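Local atomic coordinates of beta sliding clamp (Bartonella birtlesii LL-WM9, PDB entry 6PTR), a protein that probably encircles DNA as a head-to-tail ring-shaped homodimer and tethers DNA polymerases and other proteins to it, making replication processive. Residues C[150-154]-C[341-345]; C[163-169]-C[252-257]; C[20-25]-C[61-65]; C[105-109]-C[118-122]. All blocks are in the same frame, centred on the assembly; numbering follows the deposited sequence.

Contact 1. Residues C[150-154]-C[341-345]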
loop_
_atom_site.group_PDB
_atom_site.type_symbol
_atom_site.label_atom_id
_atom_site.label_comp_id
_atom_site.label_asym_id
_atom_site.label_seq_id
_atom_site.Cartn_x
_atom_site.Cartn_y
_atom_site.Cartn_z
ATOM N N ASP C 150 -3.695 -23.909 -3.251
ATOM C CA ASP C 150 -2.557 -23.357 -2.507
ATOM C C ASP C 150 -1.237 -23.971 -2.945
ATOM O O ASP C 150 -0.199 -23.295 -2.922
ATOM C CB ASP C 150 -2.720 -23.589 -1.004
ATOM C CG ASP C 150 -3.636 -22.582 -0.344
ATOM O OD1 ASP C 150 -3.854 -21.489 -0.911
ATOM O OD2 ASP C 150 -4.111 -22.889 0.771
ATOM N N CYS C 151 -1.242 -25.250 -3.317
ATOM C CA CYS C 151 0.002 -25.871 -3.775
ATOM C C CYS C 151 0.459 -25.381 -5.147
ATOM O O CYS C 151 1.644 -25.537 -5.476
ATOM C CB CYS C 151 -0.139 -27.391 -3.840
ATOM S SG CYS C 151 -0.272 -28.244 -2.266
ATOM N N THR C 152 -0.435 -24.817 -5.967
ATOM C CA THR C 152 -0.144 -24.620 -7.382
ATOM C C THR C 152 -0.296 -23.191 -7.881
ATOM O O THR C 152 0.344 -22.844 -8.880
ATOM C CB THR C 152 -1.029 -25.535 -8.241
ATOM O OG1 THR C 152 -2.399 -25.386 -7.845
ATOM C CG2 THR C 152 -0.623 -26.999 -8.043
ATOM N N GLN C 153 -1.108 -22.352 -7.231
ATOM C CA GLN C 153 -1.391 -21.024 -7.783
ATOM C C GLN C 153 -0.122 -20.200 -8.013
ATOM O O GLN C 153 -0.006 -19.495 -9.024
ATOM C CB GLN C 153 -2.341 -20.273 -6.855
ATOM C CG GLN C 153 -2.683 -18.914 -7.352
ATOM C CD GLN C 153 -3.546 -18.191 -6.351
ATOM O OE1 GLN C 153 -3.542 -18.534 -5.162
ATOM N NE2 GLN C 153 -4.285 -17.190 -6.812
ATOM N N PHE C 154 0.822 -20.238 -7.076
ATOM C CA PHE C 154 1.984 -19.362 -7.186
ATOM C C PHE C 154 2.798 -19.630 -8.442
ATOM O O PHE C 154 3.519 -18.733 -8.898
ATOM C CB PHE C 154 2.896 -19.517 -5.963
ATOM C CG PHE C 154 3.769 -20.733 -6.029
ATOM C CD1 PHE C 154 3.233 -22.005 -5.821
ATOM C CD2 PHE C 154 5.119 -20.617 -6.345
ATOM C CE1 PHE C 154 4.026 -23.143 -5.908
ATOM C CE2 PHE C 154 5.911 -21.733 -6.422
ATOM C CZ PHE C 154 5.383 -22.996 -6.218
ATOM N N ASP C 341 9.934 -18.455 -3.185
ATOM C CA ASP C 341 8.562 -18.881 -3.462
ATOM C C ASP C 341 8.351 -20.331 -3.045
ATOM O O ASP C 341 7.378 -20.654 -2.350
ATOM C CB ASP C 341 8.227 -18.709 -4.950
ATOM C CG ASP C 341 8.134 -17.258 -5.381
ATOM O OD1 ASP C 341 7.925 -16.362 -4.524
ATOM O OD2 ASP C 341 8.242 -17.022 -6.602
ATOM N N ILE C 342 9.261 -21.222 -3.447
ATOM C CA ILE C 342 9.061 -22.636 -3.156
ATOM C C ILE C 342 9.299 -22.924 -1.679
ATOM O O ILE C 342 8.554 -23.693 -1.057
ATOM C CB ILE C 342 9.956 -23.481 -4.074
ATOM C CG1 ILE C 342 9.467 -23.330 -5.513
ATOM C CG2 ILE C 342 9.933 -24.941 -3.638
ATOM C CD1 ILE C 342 10.503 -23.817 -6.553
ATOM N N ALA C 343 10.320 -22.298 -1.080
ATOM C CA ALA C 343 10.502 -22.456 0.363
ATOM C C ALA C 343 9.242 -22.049 1.119
ATOM O O ALA C 343 8.857 -22.698 2.105
ATOM C CB ALA C 343 11.707 -21.639 0.835
ATOM N N GLY C 344 8.582 -20.983 0.662
ATOM C CA GLY C 344 7.321 -20.559 1.260
ATOM C C GLY C 344 6.184 -21.547 1.121
ATOM O O GLY C 344 5.223 -21.473 1.889
ATOM N N GLN C 345 6.259 -22.475 0.159
ATOM C CA GLN C 345 5.205 -23.478 0.008
ATOM C C GLN C 345 5.272 -24.572 1.058
ATOM O O GLN C 345 4.259 -25.225 1.330
ATOM C CB GLN C 345 5.287 -24.138 -1.369
ATOM C CG GLN C 345 4.984 -23.185 -2.487
ATOM C CD GLN C 345 3.535 -22.814 -2.495
ATOM O OE1 GLN C 345 3.166 -21.693 -2.163
ATOM N NE2 GLN C 345 2.687 -23.771 -2.866
#
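One hydrogen bond leads the polar contacts. Gln-345 NE2 donates to the backbone Asp-150 O at 2.9 Å, nearly in line with the N-H bond. The carboxamide thus reads a carbonyl near the C-terminal end of the helix that holds Asp-150. Gln-345 NE2 is also 3.3 Å from Cys-151 O, and it bonds to Tyr-374 as well. The two acidic side chains find their partners elsewhere: Asp-150 pairs with Lys-146, and Asp-341 pairs with Arg-189 and Arg-337.

The apolar contacts centre on Phe-154. Its ring reaches across to helix 336-345. Gln-345 CG sits over one ring face, 3.9 Å from the centroid, as a CH-pi contact. The m,m conformation of Gln-345 folds the side chain so that it meets both the ring and the carbonyl. Phe-154 CE2 lies 4.0 Å from Ile-342 CG1, and Phe-154 CD2 lies 3.9 Å from Asp-341 CB.

The contact joins the central and C-terminal domains. It brings the end of helix 142-152 against helix 336-345. Both pack on the sheet shared by the two domains: Cys-151 and Ile-342 touch strand 372-376, while Cys-151, Thr-152 and Phe-154 touch strand 189-196.

Contact 2. Residues C[163-169]-C[252-257]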
loop_
_atom_site.group_PDB
_atom_site.type_symbol
_atom_site.label_atom_id
_atom_site.label_comp_id
_atom_site.label_asym_id
_atom_site.label_seq_id
_atom_site.Cartn_x
_atom_site.Cartn_y
_atom_site.Cartn_z
ATOM N N TYR C 163 -0.057 -18.232 -23.276
ATOM C CA TYR C 163 -1.420 -18.122 -22.744
ATOM C C TYR C 163 -1.921 -19.436 -22.151
ATOM O O TYR C 163 -2.673 -19.414 -21.166
ATOM C CB TYR C 163 -2.391 -17.621 -23.821
ATOM C CG TYR C 163 -2.891 -18.704 -24.752
ATOM C CD1 TYR C 163 -4.143 -19.294 -24.570
ATOM C CD2 TYR C 163 -2.104 -19.146 -25.808
ATOM C CE1 TYR C 163 -4.595 -20.300 -25.426
ATOM C CE2 TYR C 163 -2.543 -20.143 -26.661
ATOM C CZ TYR C 163 -3.783 -20.719 -26.469
ATOM O OH TYR C 163 -4.194 -21.709 -27.332
ATOM N N TYR C 164 -1.524 -20.590 -22.698
ATOM C CA TYR C 164 -2.055 -21.815 -22.108
ATOM C C TYR C 164 -1.246 -22.288 -20.919
ATOM O O TYR C 164 -1.560 -23.343 -20.370
ATOM C CB TYR C 164 -2.204 -22.953 -23.141
ATOM C CG TYR C 164 -1.015 -23.281 -24.008
ATOM C CD1 TYR C 164 0.076 -23.983 -23.500
ATOM C CD2 TYR C 164 -1.016 -22.950 -25.359
ATOM C CE1 TYR C 164 1.168 -24.306 -24.324
ATOM C CE2 TYR C 164 0.057 -23.257 -26.177
ATOM C CZ TYR C 164 1.144 -23.937 -25.659
ATOM O OH TYR C 164 2.203 -24.247 -26.491
ATOM N N LEU C 165 -0.203 -21.545 -20.529
ATOM C CA LEU C 165 0.400 -21.691 -19.214
ATOM C C LEU C 165 -0.229 -20.758 -18.190
ATOM O O LEU C 165 0.125 -20.834 -17.015
ATOM C CB LEU C 165 1.918 -21.415 -19.271
ATOM C CG LEU C 165 2.770 -22.371 -20.120
ATOM C CD1 LEU C 165 4.238 -22.162 -19.790
ATOM C CD2 LEU C 165 2.391 -23.813 -19.880
ATOM N N ASN C 166 -1.149 -19.883 -18.600
ATOM C CA ASN C 166 -1.759 -18.907 -17.688
ATOM C C ASN C 166 -2.971 -19.526 -16.985
ATOM O O ASN C 166 -4.065 -18.995 -17.000
ATOM C CB ASN C 166 -2.158 -17.640 -18.441
ATOM C CG ASN C 166 -1.002 -16.636 -18.579
ATOM O OD1 ASN C 166 -1.091 -15.492 -18.113
ATOM N ND2 ASN C 166 0.088 -17.071 -19.203
ATOM N N GLY C 167 -2.746 -20.668 -16.360
ATOM C CA GLY C 167 -3.823 -21.334 -15.643
ATOM C C GLY C 167 -3.284 -22.608 -15.049
ATOM O O GLY C 167 -2.078 -22.858 -15.085
ATOM N N ILE C 168 -4.185 -23.426 -14.517
ATOM C CA ILE C 168 -3.813 -24.674 -13.858
ATOM C C ILE C 168 -4.378 -25.832 -14.658
ATOM O O ILE C 168 -5.556 -25.820 -15.032
ATOM C CB ILE C 168 -4.333 -24.727 -12.413
ATOM C CG1 ILE C 168 -3.632 -23.687 -11.551
ATOM C CG2 ILE C 168 -4.144 -26.148 -11.830
ATOM C CD1 ILE C 168 -4.168 -23.672 -10.100
ATOM N N TYR C 169 -3.555 -26.833 -14.913
ATOM C CA TYR C 169 -4.006 -27.998 -15.671
ATOM C C TYR C 169 -4.617 -28.976 -14.680
ATOM O O TYR C 169 -3.903 -29.572 -13.877
ATOM C CB TYR C 169 -2.846 -28.624 -16.433
ATOM C CG TYR C 169 -3.228 -29.808 -17.306
ATOM C CD1 TYR C 169 -4.338 -29.748 -18.140
ATOM C CD2 TYR C 169 -2.487 -30.991 -17.285
ATOM C CE1 TYR C 169 -4.705 -30.845 -18.950
ATOM C CE2 TYR C 169 -2.842 -32.073 -18.094
ATOM C CZ TYR C 169 -3.939 -31.981 -18.918
ATOM O OH TYR C 169 -4.297 -33.044 -19.704
ATOM N N VAL C 252 -9.291 -22.371 -20.662
ATOM C CA VAL C 252 -8.316 -21.916 -21.652
ATOM C C VAL C 252 -8.353 -22.851 -22.849
ATOM O O VAL C 252 -8.236 -24.072 -22.698
ATOM C CB VAL C 252 -6.913 -21.860 -21.035
ATOM C CG1 VAL C 252 -5.883 -21.436 -22.094
ATOM C CG2 VAL C 252 -6.889 -20.925 -19.848
ATOM N N ASP C 253 -8.480 -22.280 -24.048
ATOM C CA ASP C 253 -8.608 -23.050 -25.286
ATOM C C ASP C 253 -7.207 -23.315 -25.815
ATOM O O ASP C 253 -6.690 -22.591 -26.667
ATOM C CB ASP C 253 -9.467 -22.300 -26.302
ATOM C CG ASP C 253 -9.679 -23.085 -27.583
ATOM O OD1 ASP C 253 -9.202 -24.232 -27.668
ATOM O OD2 ASP C 253 -10.329 -22.549 -28.505
ATOM N N GLY C 254 -6.601 -24.385 -25.317
ATOM C CA GLY C 254 -5.269 -24.780 -25.737
ATOM C C GLY C 254 -4.945 -26.135 -25.150
ATOM O O GLY C 254 -5.738 -26.726 -24.414
ATOM N N THR C 255 -3.770 -26.634 -25.494
ATOM C CA THR C 255 -3.312 -27.927 -24.996
ATOM C C THR C 255 -2.139 -27.708 -24.043
ATOM O O THR C 255 -1.133 -27.112 -24.430
ATOM C CB THR C 255 -2.905 -28.835 -26.151
ATOM O OG1 THR C 255 -4.041 -29.031 -27.005
ATOM C CG2 THR C 255 -2.447 -30.176 -25.620
ATOM N N PHE C 256 -2.259 -28.217 -22.816
ATOM C CA PHE C 256 -1.187 -28.058 -21.833
ATOM C C PHE C 256 0.019 -28.926 -22.213
ATOM O O PHE C 256 -0.141 -30.013 -22.776
ATOM C CB PHE C 256 -1.711 -28.437 -20.445
ATOM C CG PHE C 256 -0.907 -27.883 -19.308
ATOM C CD1 PHE C 256 -1.029 -26.549 -18.955
ATOM C CD2 PHE C 256 -0.020 -28.691 -18.593
ATOM C CE1 PHE C 256 -0.291 -26.013 -17.902
ATOM C CE2 PHE C 256 0.707 -28.167 -17.526
ATOM C CZ PHE C 256 0.561 -26.810 -17.183
ATOM N N PRO C 257 1.248 -28.468 -21.932
ATOM C CA PRO C 257 2.428 -29.266 -22.304
ATOM C C PRO C 257 2.502 -30.600 -21.577
ATOM O O PRO C 257 1.844 -30.837 -20.562
ATOM C CB PRO C 257 3.623 -28.372 -21.918
ATOM C CG PRO C 257 3.060 -26.965 -21.890
ATOM C CD PRO C 257 1.603 -27.114 -21.458
#
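Phe-256 is the apolar centre. Tyr-169 CB sits over its ring, 3.5 Å from the centroid, and Phe-256 CB sits over the Tyr-169 ring in return, 3.9 Å from that centroid. These are two reciprocal CH-pi contacts. The ring planes are only 13° apart, but the rings are slid past each other and barely overlap. Leu-165 CD2 adds to the cluster, 4.0 Å from Phe-256 CE1 and 3.7 Å from Pro-257 CD.

Further out, Tyr-164 CE1 is 4.0 Å from Pro-257 CD, and the carbonyl Thr-255 O lies over one face of the Tyr-164 ring. Val-252 CG1 packs 4.1 Å from Tyr-164 CB and 3.7 Å from Tyr-163 CD1. Gly-254 CA lies 3.6 Å from Tyr-163 OH; a CB there would clash with that hydroxyl and crowd Tyr-164 CB.

The polar edge is a single hydrogen bond, from Tyr-163 OH to the backbone Asp-253 O at 2.7 Å.

The bound griselimycin peptide packs on Tyr-164 and Pro-257, so this contact forms part of the antibiotic pocket. The 3-10 turn 163-165 leads into strand 167-173, and residues 252-257, in the loop after strand 245-250, pack against both. Phe-256 reaches strands 179-185 and 207-210, and Val-252 also packs on 207-210. Ile-168 points away from the contact, to helix 142-152.

Contact 3. Residues C[20-25]-C[61-65]; sequences KSLGRV and VTESF
Glu-63 is the polar focus. Ser-21 OG donates a hydrogen bond to Glu-63 OE1 at 2.7 Å. Ser-21 has chi1 m, and Glu-63 is extended, with chi1 and chi2 both t, so its carboxylate reaches the helix. Arg-24 NH1 forms a long salt bridge of 3.7 Å with the same Glu-63 OE1. Arg-24 has chi1 m and then stays extended; its NH2 makes a salt bridge with Glu-223.

Residues 20-25 are helical, with phi -59° to -74° and psi easing from about -46° at Lys-20 to -25° at Arg-24; Val-25 is at -105°/-33°. Residues 61-65 form an extended strand, with phi from about -129° to -146° and psi from 138° to 157°. The two axes run nearly antiparallel, at 169°, and approach to 8.1 Å. Ser-21 lies opposite Glu-63 (CA-CA 6.3 Å), and Val-25 lies opposite Val-61 (CA-CA 5.8 Å). This is the helix-on-sheet packing of the N-terminal domain in the DNA polymerase III beta subunit fold. Helix 15-26 lies on strand 59-69, which runs between strands 49-55 and 245-250.

Val-61, Glu-63 and Phe-65 point toward the helix, while Thr-62 and Ser-64 point away. Val-25 (m) places CG1 4.3 Å from Val-61 CG1 (Val-61 is t in the conformer given here) and 4.1 Å from Glu-63 CB. Phe-65, with chi1 p, brings CD1 to 3.6 Å from Ser-21 OG.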
loop_
_atom_site.group_PDB
_atom_site.type_symbol
_atom_site.label_atom_id
_atom_site.label_comp_id
_atom_site.label_asym_id
_atom_site.label_seq_id
_atom_site.Cartn_x
_atom_site.Cartn_y
_atom_site.Cartn_z
ATOM N N LYS C 20 -20.875 -7.742 2.581
ATOM C CA LYS C 20 -20.155 -9.001 2.436
ATOM C C LYS C 20 -20.424 -9.636 1.081
ATOM O O LYS C 20 -19.491 -10.073 0.397
ATOM C CB LYS C 20 -20.536 -9.967 3.558
ATOM C CG LYS C 20 -19.705 -11.245 3.529
ATOM C CD LYS C 20 -19.932 -12.113 4.758
ATOM C CE LYS C 20 -18.964 -13.295 4.789
ATOM N NZ LYS C 20 -17.568 -12.890 5.130
ATOM N N SER C 21 -21.694 -9.684 0.667
ATOM C CA SER C 21 -22.028 -10.310 -0.607
ATOM C C SER C 21 -21.475 -9.503 -1.773
ATOM O O SER C 21 -20.868 -10.063 -2.697
ATOM C CB SER C 21 -23.547 -10.482 -0.736
ATOM O OG SER C 21 -24.063 -11.293 0.319
ATOM N N LEU C 22 -21.649 -8.177 -1.732
ATOM C CA LEU C 22 -21.088 -7.316 -2.766
ATOM C C LEU C 22 -19.576 -7.472 -2.849
ATOM O O LEU C 22 -19.007 -7.441 -3.942
ATOM C CB LEU C 22 -21.449 -5.855 -2.487
ATOM C CG LEU C 22 -21.189 -4.818 -3.574
ATOM C CD1 LEU C 22 -21.860 -5.208 -4.889
ATOM C CD2 LEU C 22 -21.676 -3.455 -3.095
ATOM N N GLY C 23 -18.907 -7.623 -1.704
ATOM C CA GLY C 23 -17.471 -7.800 -1.727
ATOM C C GLY C 23 -17.059 -9.042 -2.484
ATOM O O GLY C 23 -16.004 -9.065 -3.124
ATOM N N ARG C 24 -17.902 -10.075 -2.453
ATOM C CA ARG C 24 -17.577 -11.316 -3.138
ATOM C C ARG C 24 -17.720 -11.203 -4.649
ATOM O O ARG C 24 -17.074 -11.964 -5.375
ATOM C CB ARG C 24 -18.447 -12.450 -2.599
ATOM C CG ARG C 24 -18.009 -12.924 -1.198
ATOM C CD ARG C 24 -18.962 -13.958 -0.595
ATOM N NE ARG C 24 -18.473 -14.559 0.641
ATOM C CZ ARG C 24 -19.143 -15.470 1.339
ATOM N NH1 ARG C 24 -20.339 -15.875 0.932
ATOM N NH2 ARG C 24 -18.618 -15.979 2.446
ATOM N N VAL C 25 -18.551 -10.285 -5.156
ATOM C CA VAL C 25 -18.813 -10.294 -6.595
ATOM C C VAL C 25 -18.088 -9.160 -7.311
ATOM O O VAL C 25 -17.636 -9.324 -8.451
ATOM C CB VAL C 25 -20.324 -10.237 -6.898
ATOM C CG1 VAL C 25 -21.044 -11.337 -6.143
ATOM C CG2 VAL C 25 -20.884 -8.899 -6.541
ATOM N N VAL C 61 -19.528 -14.446 -11.579
ATOM C CA VAL C 61 -19.720 -14.801 -10.179
ATOM C C VAL C 61 -21.108 -14.348 -9.760
ATOM O O VAL C 61 -21.547 -13.256 -10.132
ATOM C CB VAL C 61 -18.650 -14.170 -9.271
ATOM C CG1 VAL C 61 -18.829 -14.622 -7.820
ATOM C CG2 VAL C 61 -17.270 -14.551 -9.775
ATOM N N THR C 62 -21.803 -15.191 -9.009
ATOM C CA THR C 62 -23.076 -14.804 -8.420
ATOM C C THR C 62 -23.044 -15.132 -6.939
ATOM O O THR C 62 -22.437 -16.116 -6.526
ATOM C CB THR C 62 -24.249 -15.521 -9.066
ATOM O OG1 THR C 62 -24.162 -16.926 -8.793
ATOM C CG2 THR C 62 -24.257 -15.285 -10.591
ATOM N N GLU C 63 -23.695 -14.296 -6.141
ATOM C CA GLU C 63 -23.947 -14.646 -4.755
ATOM C C GLU C 63 -25.365 -14.229 -4.437
ATOM O O GLU C 63 -25.833 -13.205 -4.933
ATOM C CB GLU C 63 -23.015 -13.974 -3.762
ATOM C CG GLU C 63 -23.213 -14.647 -2.371
ATOM C CD GLU C 63 -22.597 -13.873 -1.279
ATOM O OE1 GLU C 63 -23.162 -13.828 -0.167
ATOM O OE2 GLU C 63 -21.543 -13.286 -1.551
ATOM N N SER C 64 -26.037 -15.020 -3.614
ATOM C CA SER C 64 -27.429 -14.758 -3.308
ATOM C C SER C 64 -27.612 -14.776 -1.808
ATOM O O SER C 64 -26.901 -15.492 -1.101
ATOM C CB SER C 64 -28.327 -15.808 -3.942
ATOM O OG SER C 64 -27.930 -16.012 -5.287
ATOM N N PHE C 65 -28.586 -14.001 -1.330
ATOM C CA PHE C 65 -28.951 -14.072 0.078
ATOM C C PHE C 65 -30.447 -13.834 0.240
ATOM O O PHE C 65 -31.087 -13.173 -0.583
ATOM C CB PHE C 65 -28.153 -13.071 0.940
ATOM C CG PHE C 65 -28.253 -11.633 0.503
ATOM C CD1 PHE C 65 -27.518 -11.157 -0.571
ATOM C CD2 PHE C 65 -29.065 -10.744 1.197
ATOM C CE1 PHE C 65 -27.597 -9.827 -0.960
ATOM C CE2 PHE C 65 -29.135 -9.403 0.820
ATOM C CZ PHE C 65 -28.404 -8.946 -0.258
#

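Contact 4. Residues C[105-109]-C[118-122]; sequences SAMSI and LQCLP
Two antiparallel strands pair here. Met-107 and Leu-118 form a hydrogen-bonded pair, CA-CA 5.2 Å: Met-107 N to Leu-118 O is 2.9 Å, and Leu-118 N to Met-107 O is 2.8 Å. Ala-106 and Gln-119 form a non-hydrogen-bonded pair, CA-CA 4.7 Å. Cys-120 N donates to Ser-105 O at 2.9 Å. Residues 106-109 and 118-119 are extended strand; 120-122 leave it, and the two segments run 135° apart end to end. Ala-106 CA approaches Leu-118 O to 3.2 Å, a CA-H...O contact.

Met-107 and Leu-118 point to one face of the sheet, Ala-106 and Gln-119 to the other. Met-107 is t,t,p, so the chain stretches out before its methyl turns. Its CB is 3.6 Å from Cys-120 SG; Cys-120 has chi1 m. Leu-118 and Ile-109 are both m,t, and Ile-109 CD1 meets Leu-118 CD1 at 3.7 Å. This buried face packs on helix 79-88, through Leu-118 and Ile-109, and on strand 71-78. Ser-105, with chi1 near -134°, puts OG 3.7 Å from Pro-122 CD.

Gln-119 (m,t), on the Ala-106 face, reaches the second subunit, where its NE2 hydrogen-bonds to Pro-312 O. Its backbone also hydrogen-bonds to that subunit. Leu-118 packs on Ile-288 of the second subunit. The pairing is an N-terminal-domain beta hairpin, 106-111 with 114-119, with 114-119 the outermost strand of its sheet within this chain, where the head-to-tail ring closes between subunits.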
loop_
_atom_site.group_PDB
_atom_site.type_symbol
_atom_site.label_atom_id
_atom_site.label_comp_id
_atom_site.label_asym_id
_atom_site.label_seq_id
_atom_site.Cartn_x
_atom_site.Cartn_y
_atom_site.Cartn_z
ATOM N N SER C 105 -33.134 5.081 -16.092
ATOM C CA SER C 105 -32.639 3.956 -15.305
ATOM C C SER C 105 -31.750 4.462 -14.161
ATOM O O SER C 105 -30.574 4.781 -14.356
ATOM C CB SER C 105 -31.875 2.976 -16.195
ATOM O OG SER C 105 -32.265 1.636 -15.935
ATOM N N ALA C 106 -32.333 4.548 -12.966
ATOM C CA ALA C 106 -31.648 5.107 -11.810
ATOM C C ALA C 106 -32.086 4.360 -10.559
ATOM O O ALA C 106 -33.212 3.861 -10.474
ATOM C CB ALA C 106 -31.929 6.604 -11.664
ATOM N N MET C 107 -31.176 4.259 -9.598
ATOM C CA MET C 107 -31.451 3.550 -8.360
ATOM C C MET C 107 -31.216 4.481 -7.184
ATOM O O MET C 107 -30.215 5.199 -7.139
ATOM C CB MET C 107 -30.583 2.307 -8.191
ATOM C CG MET C 107 -31.019 1.451 -6.991
ATOM S SD MET C 107 -29.966 0.015 -6.694
ATOM C CE MET C 107 -28.472 0.801 -6.088
ATOM N N SER C 108 -32.152 4.471 -6.251
ATOM C CA SER C 108 -32.019 5.196 -5.000
ATOM C C SER C 108 -31.416 4.291 -3.938
ATOM O O SER C 108 -31.754 3.104 -3.839
ATOM C CB SER C 108 -33.394 5.710 -4.555
ATOM O OG SER C 108 -33.392 6.134 -3.209
ATOM N N ILE C 109 -30.508 4.856 -3.142
ATOM C CA ILE C 109 -29.939 4.179 -1.990
ATOM C C ILE C 109 -30.195 5.076 -0.798
ATOM O O ILE C 109 -29.731 6.221 -0.783
ATOM C CB ILE C 109 -28.438 3.928 -2.149
ATOM C CG1 ILE C 109 -28.119 3.158 -3.436
ATOM C CG2 ILE C 109 -27.907 3.203 -0.934
ATOM C CD1 ILE C 109 -26.660 3.173 -3.749
ATOM N N LEU C 118 -28.272 6.933 -8.147
ATOM C CA LEU C 118 -27.176 6.487 -9.005
ATOM C C LEU C 118 -27.686 6.202 -10.412
ATOM O O LEU C 118 -28.712 5.543 -10.584
ATOM C CB LEU C 118 -26.486 5.238 -8.451
ATOM C CG LEU C 118 -25.766 5.320 -7.109
ATOM C CD1 LEU C 118 -24.994 4.021 -6.886
ATOM C CD2 LEU C 118 -24.837 6.528 -7.059
ATOM N N GLN C 119 -26.959 6.700 -11.405
ATOM C CA GLN C 119 -27.220 6.353 -12.793
ATOM C C GLN C 119 -26.906 4.883 -13.021
ATOM O O GLN C 119 -25.805 4.420 -12.717
ATOM C CB GLN C 119 -26.377 7.226 -13.722
ATOM C CG GLN C 119 -26.735 8.698 -13.705
ATOM C CD GLN C 119 -25.676 9.558 -14.383
ATOM O OE1 GLN C 119 -24.761 9.043 -15.032
ATOM N NE2 GLN C 119 -25.793 10.869 -14.232
ATOM N N CYS C 120 -27.868 4.160 -13.587
ATOM C CA CYS C 120 -27.818 2.714 -13.711
ATOM C C CYS C 120 -28.074 2.296 -15.158
ATOM O O CYS C 120 -28.308 3.123 -16.044
ATOM C CB CYS C 120 -28.855 2.069 -12.795
ATOM S SG CYS C 120 -28.391 2.166 -11.057
ATOM N N LEU C 121 -28.046 0.986 -15.377
ATOM C CA LEU C 121 -28.379 0.402 -16.658
ATOM C C LEU C 121 -29.307 -0.782 -16.410
ATOM O O LEU C 121 -29.162 -1.484 -15.401
ATOM C CB LEU C 121 -27.106 -0.039 -17.395
ATOM C CG LEU C 121 -26.185 1.101 -17.840
ATOM C CD1 LEU C 121 -24.860 0.570 -18.348
ATOM C CD2 LEU C 121 -26.865 1.945 -18.914
ATOM N N PRO C 122 -30.275 -1.023 -17.289
ATOM C CA PRO C 122 -31.284 -2.056 -17.012
ATOM C C PRO C 122 -30.710 -3.461 -17.116
ATOM O O PRO C 122 -29.731 -3.718 -17.816
ATOM C CB PRO C 122 -32.350 -1.817 -18.093
ATOM C CG PRO C 122 -31.601 -1.183 -19.221
ATOM C CD PRO C 122 -30.557 -0.298 -18.541
#

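From the N terminus, contact 3 closes first, setting helix 15-26 on strand 59-69. Contact 4 follows in series as a short hairpin closure. Both belong to the N-terminal domain; their centres are about 19 Å apart and they do not touch. Contact 1 opens next, with 186 residues between its two segments, and ties the central domain to the C-terminal domain. Contact 2 opens and closes within that span, holding the start of strand 167-173 to the loop after strand 245-250. Contacts 1 and 2 touch directly, Thr-152 OG1 lying 3.3 Å from Ile-168 CD1. No two contacts cross along the chain.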